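Local atomic coordinates of pyrroline carboxylate reductase (Plasmodium falciparum, PDB entry 2RCY), a protein that binds NADP and probably catalyses the reduction of 1-pyrroline-5-carboxylate to proline, the last step of proline biosynthesis. Residues D143-N146 / I150-E153; G93-K98 / I154-M159; E178-A183 / N196-T201; E122-Y127 / A164-G169. All coordinates share one frame; numbering follows the deposited sequence.

Overall arrangement
Along the chain, residues 93-98 open contact 2 and strand residues 122-127 open contact 4. Inside both loops, contact 1 closes a short one of its own, folding residues 143-146 of helix 135-146 back on strand 149-153. Residues 154-159 then close contact 2, tying the loop before helix 159-167 to the start of Rossmann-domain helix 96-103, and 164-169 close contact 4, tying the sheet to helix 159-167; these two loops cross. Contact 4 touches both neighbours: Ile150 shares backbone hydrogen bonds with Gly123 and Phe125, Ile154 one with Tyr127. Contact 3 follows in series, within the helices of the dimerisation region, its centre about 35 Å from that of contact 2.

Contact 1 (D143-N146 / I150-E153); sequences DIFN and IIHE
The Phe145 ring meets Ile151 obliquely, its CD2 lying 3.6 Å from Ile151 CD1, while one face has Ile144 CG2 of the same helix 4.0 Å above its plane and over its centre. The ring of Phe125 meets it as well. This contact joins helix and second strand of a beta-alpha-beta unit (strand 123-129, helix 135-146, strand 149-153): residues 143-146 pack on strand 149-153, an edge strand of the sheet within this chain, which runs parallel to strand 123-129. The second flat group, the Asn146 amide, crosses the Ile151 side chain at about a right angle. Methyl CG2 of Ile151 lies against all three amide atoms and is 3.4 Å from Asn146 ND2. Ile151 is thus divided between the two groups. With CG1 anti to the backbone N (chi1 -172°), it sends CD1 to the phenyl ring and turns CG2 to the amide. On the outward side of the strand, Ile150 packs on Gln200 of the second subunit. The polar tie runs from Ile151 N to Asn146 OD1, 3.3 Å long and fairly straight at 157°; the N-H comes from above the amide's carbonyl plane, 42° out of it, and does not lie on a lone pair.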
loop_
_atom_site.group_PDB
_atom_site.type_symbol
_atom_site.label_atom_id
_atom_site.label_comp_id
_atom_site.label_asym_id
_atom_site.label_seq_id
_atom_site.Cartn_x
_atom_site.Cartn_y
_atom_site.Cartn_z
ATOM N N ASP A 143 -40.506 -5.437 28.442
ATOM C CA ASP A 143 -40.227 -5.780 29.840
ATOM C C ASP A 143 -39.230 -6.927 29.989
ATOM O O ASP A 143 -38.468 -6.966 30.958
ATOM C CB ASP A 143 -41.520 -6.116 30.587
ATOM C CG ASP A 143 -42.496 -4.949 30.639
ATOM O OD1 ASP A 143 -42.094 -3.799 30.356
ATOM O OD2 ASP A 143 -43.677 -5.192 30.966
ATOM N N ILE A 144 -39.252 -7.860 29.038
ATOM C CA ILE A 144 -38.340 -9.007 29.045
ATOM C C ILE A 144 -36.887 -8.573 28.843
ATOM O O ILE A 144 -35.989 -9.042 29.546
ATOM C CB ILE A 144 -38.751 -10.082 27.994
ATOM C CG1 ILE A 144 -39.956 -10.882 28.499
ATOM C CG2 ILE A 144 -37.592 -11.036 27.695
ATOM C CD1 ILE A 144 -40.641 -11.739 27.442
ATOM N N PHE A 145 -36.671 -7.661 27.898
ATOM C CA PHE A 145 -35.323 -7.241 27.528
ATOM C C PHE A 145 -34.815 -6.017 28.297
ATOM O O PHE A 145 -33.606 -5.843 28.449
ATOM C CB PHE A 145 -35.214 -7.060 26.009
ATOM C CG PHE A 145 -35.529 -8.311 25.228
ATOM C CD1 PHE A 145 -34.647 -9.388 25.219
ATOM C CD2 PHE A 145 -36.715 -8.419 24.509
ATOM C CE1 PHE A 145 -34.940 -10.548 24.504
ATOM C CE2 PHE A 145 -37.017 -9.575 23.790
ATOM C CZ PHE A 145 -36.126 -10.640 23.790
ATOM N N ASN A 146 -35.731 -5.182 28.789
ATOM C CA ASN A 146 -35.360 -4.073 29.677
ATOM C C ASN A 146 -34.960 -4.535 31.079
ATOM O O ASN A 146 -34.380 -3.767 31.851
ATOM C CB ASN A 146 -36.469 -3.018 29.762
ATOM C CG ASN A 146 -36.370 -1.964 28.667
ATOM O OD1 ASN A 146 -35.276 -1.541 28.284
ATOM N ND2 ASN A 146 -37.520 -1.525 28.169
ATOM N N ILE A 150 -31.104 -2.610 27.642
ATOM C CA ILE A 150 -31.866 -1.498 27.071
ATOM C C ILE A 150 -32.341 -1.856 25.663
ATOM O O ILE A 150 -31.535 -2.192 24.794
ATOM C CB ILE A 150 -31.040 -0.178 27.053
ATOM C CG1 ILE A 150 -30.723 0.276 28.483
ATOM C CG2 ILE A 150 -31.781 0.928 26.288
ATOM C CD1 ILE A 150 -29.661 1.362 28.584
ATOM N N ILE A 151 -33.653 -1.785 25.450
ATOM C CA ILE A 151 -34.254 -2.142 24.165
ATOM C C ILE A 151 -34.865 -0.939 23.436
ATOM O O ILE A 151 -35.498 -0.077 24.051
ATOM C CB ILE A 151 -35.285 -3.312 24.307
ATOM C CG1 ILE A 151 -35.750 -3.807 22.931
ATOM C CG2 ILE A 151 -36.467 -2.918 25.202
ATOM C CD1 ILE A 151 -36.287 -5.229 22.917
ATOM N N HIS A 152 -34.641 -0.889 22.124
ATOM C CA HIS A 152 -35.240 0.121 21.256
ATOM C C HIS A 152 -36.103 -0.554 20.198
ATOM O O HIS A 152 -35.772 -1.640 19.722
ATOM C CB HIS A 152 -34.153 0.945 20.559
ATOM C CG HIS A 152 -33.268 1.705 21.496
ATOM N ND1 HIS A 152 -33.473 3.034 21.800
ATOM C CD2 HIS A 152 -32.170 1.325 22.190
ATOM C CE1 HIS A 152 -32.541 3.438 22.644
ATOM N NE2 HIS A 152 -31.739 2.421 22.898
ATOM N N GLU A 153 -37.211 0.086 19.836
ATOM C CA GLU A 153 -37.982 -0.341 18.675
ATOM C C GLU A 153 -37.562 0.493 17.475
ATOM O O GLU A 153 -37.626 1.725 17.505
ATOM C CB GLU A 153 -39.490 -0.221 18.909
ATOM C CG GLU A 153 -40.317 -0.837 17.778
ATOM C CD GLU A 153 -41.818 -0.770 18.007
ATOM O OE1 GLU A 153 -42.280 0.066 18.818
ATOM O OE2 GLU A 153 -42.540 -1.557 17.359
#

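Contact 2 (G93-K98 / I154-M159); sequences GLNIGK and IKEKDM
OE1 of Glu156 is gripped at the start of helix 96-103: the backbone N of Ile96 gives it a weak, bent hydrogen bond of 3.0 Å (131° at the hydrogen), and water 1 donates a shorter one of 2.6 Å. That water in turn accepts a weak bond from Gly97 N, so one carboxylate oxygen serves two amides of the first helical turn, one directly and one through solvent. Asn95 holds the N-cap position of this Rossmann-domain helix, which follows strand 86-89, and Glu156 arrives from the distant connection between strand 149-153 and helix 159-167. A negative charge here probably benefits from the positive end of the helix. Glu156 gets there by stretching out: CG swings to the side across from the backbone N (chi1 -165°) and the chain stays extended beyond it. Its base is held by a local turn, in which Met159 N bonds to Glu156 O at 3.2 Å, and Met159 itself packs on Trp111, Met113 and Cys128. The approach also brings apolar atoms close to the carboxylate, with Asn95 CB 3.2 Å from Glu156 OE1. Ile96 lays its side chain against the acid group: Ile96 CB and CD1 each lie 3.8 Å from Glu156 CD, and CD1 is the same distance from Glu156 OE2.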
loop_
_atom_site.group_PDB
_atom_site.type_symbol
_atom_site.label_atom_id
_atom_site.label_comp_id
_atom_site.label_asym_id
_atom_site.label_seq_id
_atom_site.Cartn_x
_atom_site.Cartn_y
_atom_site.Cartn_z
ATOM N N GLY A 93 -29.841 -11.694 10.260
ATOM C CA GLY A 93 -30.120 -11.641 8.830
ATOM C C GLY A 93 -31.566 -11.926 8.471
ATOM O O GLY A 93 -32.140 -11.247 7.617
ATOM N N LEU A 94 -32.152 -12.926 9.126
ATOM C CA LEU A 94 -33.516 -13.365 8.828
ATOM C C LEU A 94 -34.566 -12.342 9.258
ATOM O O LEU A 94 -34.953 -12.282 10.428
ATOM C CB LEU A 94 -33.802 -14.738 9.455
ATOM C CG LEU A 94 -32.979 -15.947 8.991
ATOM C CD1 LEU A 94 -33.328 -17.163 9.825
ATOM C CD2 LEU A 94 -33.173 -16.244 7.501
ATOM N N ASN A 95 -35.012 -11.538 8.296
ATOM C CA ASN A 95 -36.013 -10.502 8.548
ATOM C C ASN A 95 -37.444 -11.033 8.600
ATOM O O ASN A 95 -37.678 -12.225 8.390
ATOM C CB ASN A 95 -35.881 -9.340 7.548
ATOM C CG ASN A 95 -35.734 -9.804 6.108
ATOM O OD1 ASN A 95 -34.724 -9.530 5.462
ATOM N ND2 ASN A 95 -36.742 -10.505 5.596
ATOM N N ILE A 96 -38.390 -10.139 8.884
ATOM C CA ILE A 96 -39.804 -10.494 9.046
ATOM C C ILE A 96 -40.368 -11.216 7.818
ATOM O O ILE A 96 -41.091 -12.201 7.960
ATOM C CB ILE A 96 -40.664 -9.251 9.409
ATOM C CG1 ILE A 96 -40.237 -8.691 10.772
ATOM C CG2 ILE A 96 -42.154 -9.595 9.412
ATOM C CD1 ILE A 96 -40.756 -7.293 11.064
ATOM N N GLY A 97 -40.020 -10.731 6.627
ATOM C CA GLY A 97 -40.442 -11.350 5.370
ATOM C C GLY A 97 -40.039 -12.809 5.246
ATOM O O GLY A 97 -40.851 -13.650 4.856
ATOM N N LYS A 98 -38.785 -13.104 5.583
ATOM C CA LYS A 98 -38.272 -14.475 5.579
ATOM C C LYS A 98 -38.867 -15.320 6.703
ATOM O O LYS A 98 -39.065 -16.525 6.539
ATOM C CB LYS A 98 -36.745 -14.484 5.665
ATOM C CG LYS A 98 -36.037 -14.321 4.325
ATOM C CD LYS A 98 -35.720 -15.667 3.680
ATOM C CE LYS A 98 -34.643 -15.532 2.607
ATOM N NZ LYS A 98 -33.319 -15.113 3.164
ATOM N N ILE A 154 -37.120 -0.189 16.423
ATOM C CA ILE A 154 -36.637 0.477 15.218
ATOM C C ILE A 154 -37.336 -0.066 13.973
ATOM O O ILE A 154 -38.015 -1.095 14.035
ATOM C CB ILE A 154 -35.093 0.349 15.065
ATOM C CG1 ILE A 154 -34.676 -1.112 14.866
ATOM C CG2 ILE A 154 -34.373 0.971 16.266
ATOM C CD1 ILE A 154 -33.297 -1.281 14.266
ATOM N N LYS A 155 -37.170 0.634 12.853
ATOM C CA LYS A 155 -37.674 0.177 11.557
ATOM C C LYS A 155 -36.993 -1.129 11.147
ATOM O O LYS A 155 -35.858 -1.397 11.551
ATOM C CB LYS A 155 -37.434 1.243 10.486
ATOM C CG LYS A 155 -38.199 2.540 10.697
ATOM C CD LYS A 155 -37.744 3.604 9.710
ATOM C CE LYS A 155 -38.606 4.853 9.802
ATOM N NZ LYS A 155 -38.186 5.884 8.815
ATOM N N GLU A 156 -37.684 -1.933 10.342
ATOM C CA GLU A 156 -37.135 -3.205 9.869
ATOM C C GLU A 156 -35.905 -3.008 8.978
ATOM O O GLU A 156 -34.960 -3.798 9.035
ATOM C CB GLU A 156 -38.199 -4.021 9.131
ATOM C CG GLU A 156 -37.822 -5.485 8.935
ATOM C CD GLU A 156 -38.770 -6.238 8.018
ATOM O OE1 GLU A 156 -38.429 -7.376 7.634
ATOM O OE2 GLU A 156 -39.851 -5.705 7.679
ATOM N N LYS A 157 -35.922 -1.950 8.170
ATOM C CA LYS A 157 -34.817 -1.647 7.258
ATOM C C LYS A 157 -33.539 -1.217 7.989
ATOM O O LYS A 157 -32.446 -1.281 7.421
ATOM C CB LYS A 157 -35.235 -0.599 6.216
ATOM C CG LYS A 157 -35.495 0.804 6.768
ATOM C CD LYS A 157 -35.828 1.810 5.660
ATOM C CE LYS A 157 -34.642 2.083 4.731
ATOM N NZ LYS A 157 -33.472 2.687 5.436
ATOM N N ASP A 158 -33.687 -0.790 9.243
ATOM C CA ASP A 158 -32.558 -0.361 10.070
ATOM C C ASP A 158 -31.976 -1.492 10.923
ATOM O O ASP A 158 -31.006 -1.285 11.654
ATOM C CB ASP A 158 -32.970 0.807 10.973
ATOM C CG ASP A 158 -33.188 2.099 10.207
ATOM O OD1 ASP A 158 -32.845 2.167 9.008
ATOM O OD2 ASP A 158 -33.707 3.058 10.815
HETATM N N MSE A 159 -32.567 -2.682 10.825
HETATM C CA MSE A 159 -32.160 -3.826 11.645
HETATM C C MSE A 159 -30.774 -4.361 11.301
HETATM O O MSE A 159 -30.071 -4.875 12.171
HETATM C CB MSE A 159 -33.183 -4.957 11.536
HETATM C CG MSE A 159 -34.468 -4.741 12.327
HETATM SE SE MSE A 159 -34.253 -4.917 14.263
HETATM C CE MSE A 159 -33.645 -6.762 14.376
HETATM O O HOH W 1 -39.951 -8.146 5.643
#

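Contact 3 (E178-A183 / N196-T201); sequences ESLIDA and NLVLQT
Apolar contacts alone join Leu180 and Ile181 to Val198. Methyl CG2 of Val198 points at the helix backbone and comes to 3.5 Å from Leu180 CB; it also lies 4.0 Å from Ile181 CG1 and at the same distance from Ile181 N. The other methyl, CG1, reaches along the leucine to 3.9 Å from Leu180 CD1. The two branches of Val198 therefore share the work, one wedged between neighbouring residues of the facing helix and one laid beside the leucine tip. Leu180 crosses Val198 obliquely, Ile181 at about a right angle. Because the touching atoms sit so low on their side chains, the backbones come close, with Leu180 CA and Val198 CA 6.7 Å apart. These are the consecutive helices 169-186 and 191-211 of the dimerisation region, joined by a short connection and buried at this point; Ile181 extends the seam to Arg191, Ser194 and Lys195. Charged contacts lie outside the apolar patch. Asp182 pairs with Arg191 of the same chain and with Lys243 of the second subunit, while Glu178 forms salt bridges to Lys220 and Lys243 of that subunit.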
loop_
_atom_site.group_PDB
_atom_site.type_symbol
_atom_site.label_atom_id
_atom_site.label_comp_id
_atom_site.label_asym_id
_atom_site.label_seq_id
_atom_site.Cartn_x
_atom_site.Cartn_y
_atom_site.Cartn_z
ATOM N N GLU A 178 -8.604 -6.011 23.827
ATOM C CA GLU A 178 -7.527 -6.972 23.589
ATOM C C GLU A 178 -6.257 -6.296 23.064
ATOM O O GLU A 178 -5.157 -6.587 23.536
ATOM C CB GLU A 178 -8.000 -8.048 22.608
ATOM C CG GLU A 178 -7.015 -9.178 22.339
ATOM C CD GLU A 178 -7.469 -10.095 21.211
ATOM O OE1 GLU A 178 -8.694 -10.304 21.059
ATOM O OE2 GLU A 178 -6.600 -10.615 20.478
ATOM N N SER A 179 -6.424 -5.394 22.098
ATOM C CA SER A 179 -5.301 -4.700 21.461
ATOM C C SER A 179 -4.610 -3.716 22.404
ATOM O O SER A 179 -3.386 -3.581 22.381
ATOM C CB SER A 179 -5.769 -3.967 20.201
ATOM O OG SER A 179 -6.561 -4.805 19.382
ATOM N N LEU A 180 -5.402 -3.029 23.224
ATOM C CA LEU A 180 -4.874 -2.060 24.182
ATOM C C LEU A 180 -4.031 -2.731 25.265
ATOM O O LEU A 180 -2.966 -2.224 25.628
ATOM C CB LEU A 180 -6.008 -1.240 24.806
ATOM C CG LEU A 180 -6.670 -0.156 23.949
ATOM C CD1 LEU A 180 -8.035 0.190 24.507
ATOM C CD2 LEU A 180 -5.797 1.090 23.845
ATOM N N ILE A 181 -4.508 -3.872 25.764
ATOM C CA ILE A 181 -3.773 -4.671 26.753
ATOM C C ILE A 181 -2.436 -5.164 26.184
ATOM O O ILE A 181 -1.400 -5.042 26.839
ATOM C CB ILE A 181 -4.624 -5.862 27.285
ATOM C CG1 ILE A 181 -5.837 -5.342 28.070
ATOM C CG2 ILE A 181 -3.782 -6.796 28.161
ATOM C CD1 ILE A 181 -6.924 -6.384 28.323
ATOM N N ASP A 182 -2.468 -5.696 24.961
ATOM C CA ASP A 182 -1.267 -6.180 24.276
ATOM C C ASP A 182 -0.208 -5.099 24.084
ATOM O O ASP A 182 0.989 -5.366 24.212
ATOM C CB ASP A 182 -1.630 -6.804 22.924
ATOM C CG ASP A 182 -2.105 -8.233 23.052
ATOM O OD1 ASP A 182 -1.813 -8.876 24.083
ATOM O OD2 ASP A 182 -2.769 -8.722 22.120
ATOM N N ALA A 183 -0.660 -3.885 23.773
ATOM C CA ALA A 183 0.222 -2.731 23.646
ATOM C C ALA A 183 0.916 -2.429 24.974
ATOM O O ALA A 183 2.096 -2.070 24.998
ATOM C CB ALA A 183 -0.561 -1.523 23.161
ATOM N N ASN A 196 -6.736 -3.574 33.900
ATOM C CA ASN A 196 -7.330 -2.607 34.829
ATOM C C ASN A 196 -7.326 -1.187 34.273
ATOM O O ASN A 196 -8.344 -0.494 34.309
ATOM C CB ASN A 196 -6.609 -2.632 36.181
ATOM C CG ASN A 196 -6.800 -3.939 36.926
ATOM O OD1 ASN A 196 -7.850 -4.576 36.835
ATOM N ND2 ASN A 196 -5.780 -4.340 37.679
ATOM N N LEU A 197 -6.173 -0.768 33.757
ATOM C CA LEU A 197 -6.012 0.557 33.163
ATOM C C LEU A 197 -6.863 0.758 31.911
ATOM O O LEU A 197 -7.361 1.853 31.677
ATOM C CB LEU A 197 -4.537 0.829 32.851
ATOM C CG LEU A 197 -3.734 1.733 33.794
ATOM C CD1 LEU A 197 -3.815 1.301 35.251
ATOM C CD2 LEU A 197 -2.286 1.800 33.336
ATOM N N VAL A 198 -7.023 -0.298 31.117
ATOM C CA VAL A 198 -7.837 -0.245 29.900
ATOM C C VAL A 198 -9.326 -0.132 30.235
ATOM O O VAL A 198 -10.008 0.777 29.754
ATOM C CB VAL A 198 -7.561 -1.462 28.964
ATOM C CG1 VAL A 198 -8.636 -1.599 27.889
ATOM C CG2 VAL A 198 -6.191 -1.333 28.324
ATOM N N LEU A 199 -9.816 -1.045 31.074
ATOM C CA LEU A 199 -11.229 -1.088 31.444
ATOM C C LEU A 199 -11.702 0.183 32.153
ATOM O O LEU A 199 -12.823 0.640 31.923
ATOM C CB LEU A 199 -11.531 -2.321 32.303
ATOM C CG LEU A 199 -11.350 -3.713 31.686
ATOM C CD1 LEU A 199 -11.636 -4.783 32.722
ATOM C CD2 LEU A 199 -12.221 -3.915 30.449
ATOM N N GLN A 200 -10.842 0.747 33.000
ATOM C CA GLN A 200 -11.156 1.977 33.725
ATOM C C GLN A 200 -11.098 3.208 32.819
ATOM O O GLN A 200 -11.833 4.175 33.026
ATOM C CB GLN A 200 -10.230 2.136 34.942
ATOM C CG GLN A 200 -10.554 3.312 35.875
ATOM C CD GLN A 200 -12.009 3.360 36.324
ATOM O OE1 GLN A 200 -12.658 2.328 36.507
ATOM N NE2 GLN A 200 -12.527 4.571 36.507
ATOM N N THR A 201 -10.225 3.158 31.815
ATOM C CA THR A 201 -10.107 4.233 30.830
ATOM C C THR A 201 -11.336 4.283 29.918
ATOM O O THR A 201 -11.819 5.365 29.580
ATOM C CB THR A 201 -8.814 4.094 29.994
ATOM O OG1 THR A 201 -7.678 4.153 30.863
ATOM C CG2 THR A 201 -8.701 5.207 28.973
#

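Contact 4 (E122-Y127 / A164-G169); sequences EGSFIY and AISGCG
Ser124 and Ser166 reach for each other with their hydroxyls, and OG meets OG in a hydrogen bond of 3.0 Å that either could donate. Both side chains take the same turn, with chi1 close to fully extended (-175° for Ser124, 173° for Ser166), which turns each oxygen toward the other residue. Water 2 closes the group: it donates to Ser124 O at 2.9 Å and lies 2.5 Å from Ser166 OG, a spacing too short to be trusted in detail. The buried Ser166 OG has Ser124 OG as partner and probably the water. Ile126, two residues along the strand and pointing to the same side, supplies the apolar part. Its CG1 is tucked between the backbone N and the carbonyl carbon (chi1 53°), which brings the chain forward until Ile126 CD1 touches Ser166 CB at 3.7 Å. Phe125 between them points away, toward strand 149-153. Asn115 reinforces the joint from outside, its OD1 taking the N-H of Ser124 and its ND2 bonding to Ser166 O, while Leu197 of the second subunit packs on both Ser124 and Ile126. A bound NADP lies about 8 Å from the side chain of Ser166. Strand 123-129 runs antiparallel to strand 108-113, and helix 159-167 leads into the helices beyond; the serine pair sits where the Rossmann-type sheet meets the helical dimerisation region, as expected of the pyrroline-5-carboxylate reductase family.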
loop_
_atom_site.group_PDB
_atom_site.type_symbol
_atom_site.label_atom_id
_atom_site.label_comp_id
_atom_site.label_asym_id
_atom_site.label_seq_id
_atom_site.Cartn_x
_atom_site.Cartn_y
_atom_site.Cartn_z
ATOM N N GLU A 122 -26.639 -6.154 31.030
ATOM C CA GLU A 122 -26.218 -4.931 30.350
ATOM C C GLU A 122 -26.303 -5.064 28.825
ATOM O O GLU A 122 -25.496 -4.491 28.088
ATOM C CB GLU A 122 -24.800 -4.548 30.792
ATOM C CG GLU A 122 -24.551 -3.044 30.868
ATOM C CD GLU A 122 -25.399 -2.354 31.925
ATOM O OE1 GLU A 122 -25.347 -2.768 33.103
ATOM O OE2 GLU A 122 -26.116 -1.392 31.575
ATOM N N GLY A 123 -27.298 -5.815 28.364
ATOM C CA GLY A 123 -27.486 -6.064 26.940
ATOM C C GLY A 123 -28.043 -4.884 26.173
ATOM O O GLY A 123 -28.716 -4.022 26.739
ATOM N N SER A 124 -27.744 -4.841 24.879
ATOM C CA SER A 124 -28.338 -3.863 23.981
ATOM C C SER A 124 -29.237 -4.588 22.989
ATOM O O SER A 124 -28.830 -5.576 22.372
ATOM C CB SER A 124 -27.260 -3.063 23.251
ATOM O OG SER A 124 -27.838 -2.035 22.468
ATOM N N PHE A 125 -30.464 -4.099 22.851
ATOM C CA PHE A 125 -31.456 -4.749 22.008
ATOM C C PHE A 125 -32.105 -3.772 21.037
ATOM O O PHE A 125 -32.343 -2.608 21.371
ATOM C CB PHE A 125 -32.550 -5.409 22.856
ATOM C CG PHE A 125 -32.035 -6.248 23.996
ATOM C CD1 PHE A 125 -31.850 -5.691 25.259
ATOM C CD2 PHE A 125 -31.766 -7.600 23.815
ATOM C CE1 PHE A 125 -31.381 -6.465 26.319
ATOM C CE2 PHE A 125 -31.299 -8.383 24.871
ATOM C CZ PHE A 125 -31.109 -7.813 26.126
ATOM N N ILE A 126 -32.373 -4.261 19.831
ATOM C CA ILE A 126 -33.224 -3.569 18.860
ATOM C C ILE A 126 -34.253 -4.551 18.316
ATOM O O ILE A 126 -33.954 -5.736 18.145
ATOM C CB ILE A 126 -32.429 -2.920 17.681
ATOM C CG1 ILE A 126 -31.502 -3.932 16.974
ATOM C CG2 ILE A 126 -31.715 -1.644 18.141
ATOM C CD1 ILE A 126 -30.123 -4.137 17.604
ATOM N N TYR A 127 -35.467 -4.070 18.060
ATOM C CA TYR A 127 -36.520 -4.947 17.548
ATOM C C TYR A 127 -37.505 -4.290 16.592
ATOM O O TYR A 127 -37.684 -3.069 16.588
ATOM C CB TYR A 127 -37.267 -5.649 18.697
ATOM C CG TYR A 127 -38.419 -4.867 19.301
ATOM C CD1 TYR A 127 -39.735 -5.121 18.918
ATOM C CD2 TYR A 127 -38.192 -3.885 20.266
ATOM C CE1 TYR A 127 -40.797 -4.412 19.475
ATOM C CE2 TYR A 127 -39.245 -3.173 20.830
ATOM C CZ TYR A 127 -40.544 -3.439 20.429
ATOM O OH TYR A 127 -41.590 -2.734 20.984
ATOM N N ALA A 164 -25.100 -4.877 13.131
ATOM C CA ALA A 164 -23.670 -4.646 12.929
ATOM C C ALA A 164 -23.022 -3.856 14.066
ATOM O O ALA A 164 -21.849 -4.062 14.376
ATOM C CB ALA A 164 -23.437 -3.952 11.599
ATOM N N ILE A 165 -23.789 -2.959 14.680
ATOM C CA ILE A 165 -23.307 -2.130 15.787
ATOM C C ILE A 165 -23.603 -2.764 17.149
ATOM O O ILE A 165 -22.695 -2.965 17.955
ATOM C CB ILE A 165 -23.908 -0.699 15.729
ATOM C CG1 ILE A 165 -23.313 0.078 14.553
ATOM C CG2 ILE A 165 -23.677 0.058 17.045
ATOM C CD1 ILE A 165 -24.077 1.329 14.196
ATOM N N SER A 166 -24.874 -3.071 17.394
ATOM C CA SER A 166 -25.314 -3.558 18.697
ATOM C C SER A 166 -25.078 -5.058 18.877
ATOM O O SER A 166 -24.566 -5.484 19.909
ATOM C CB SER A 166 -26.784 -3.201 18.926
ATOM O OG SER A 166 -27.282 -3.796 20.109
ATOM N N GLY A 167 -25.452 -5.848 17.872
ATOM C CA GLY A 167 -25.285 -7.298 17.921
ATOM C C GLY A 167 -23.834 -7.732 17.824
ATOM O O GLY A 167 -23.367 -8.526 18.640
ATOM N N CYS A 168 -23.126 -7.200 16.827
ATOM C CA CYS A 168 -21.724 -7.548 16.572
ATOM C C CYS A 168 -20.745 -6.708 17.383
ATOM O O CYS A 168 -19.597 -7.109 17.586
ATOM C CB CYS A 168 -21.397 -7.390 15.090
ATOM S SG CYS A 168 -22.372 -8.412 14.005
ATOM N N GLY A 169 -21.209 -5.544 17.832
ATOM C CA GLY A 169 -20.397 -4.583 18.577
ATOM C C GLY A 169 -19.458 -5.126 19.643
ATOM O O GLY A 169 -18.283 -4.759 19.655
HETATM O O HOH W 2 -27.997 -6.191 19.703
#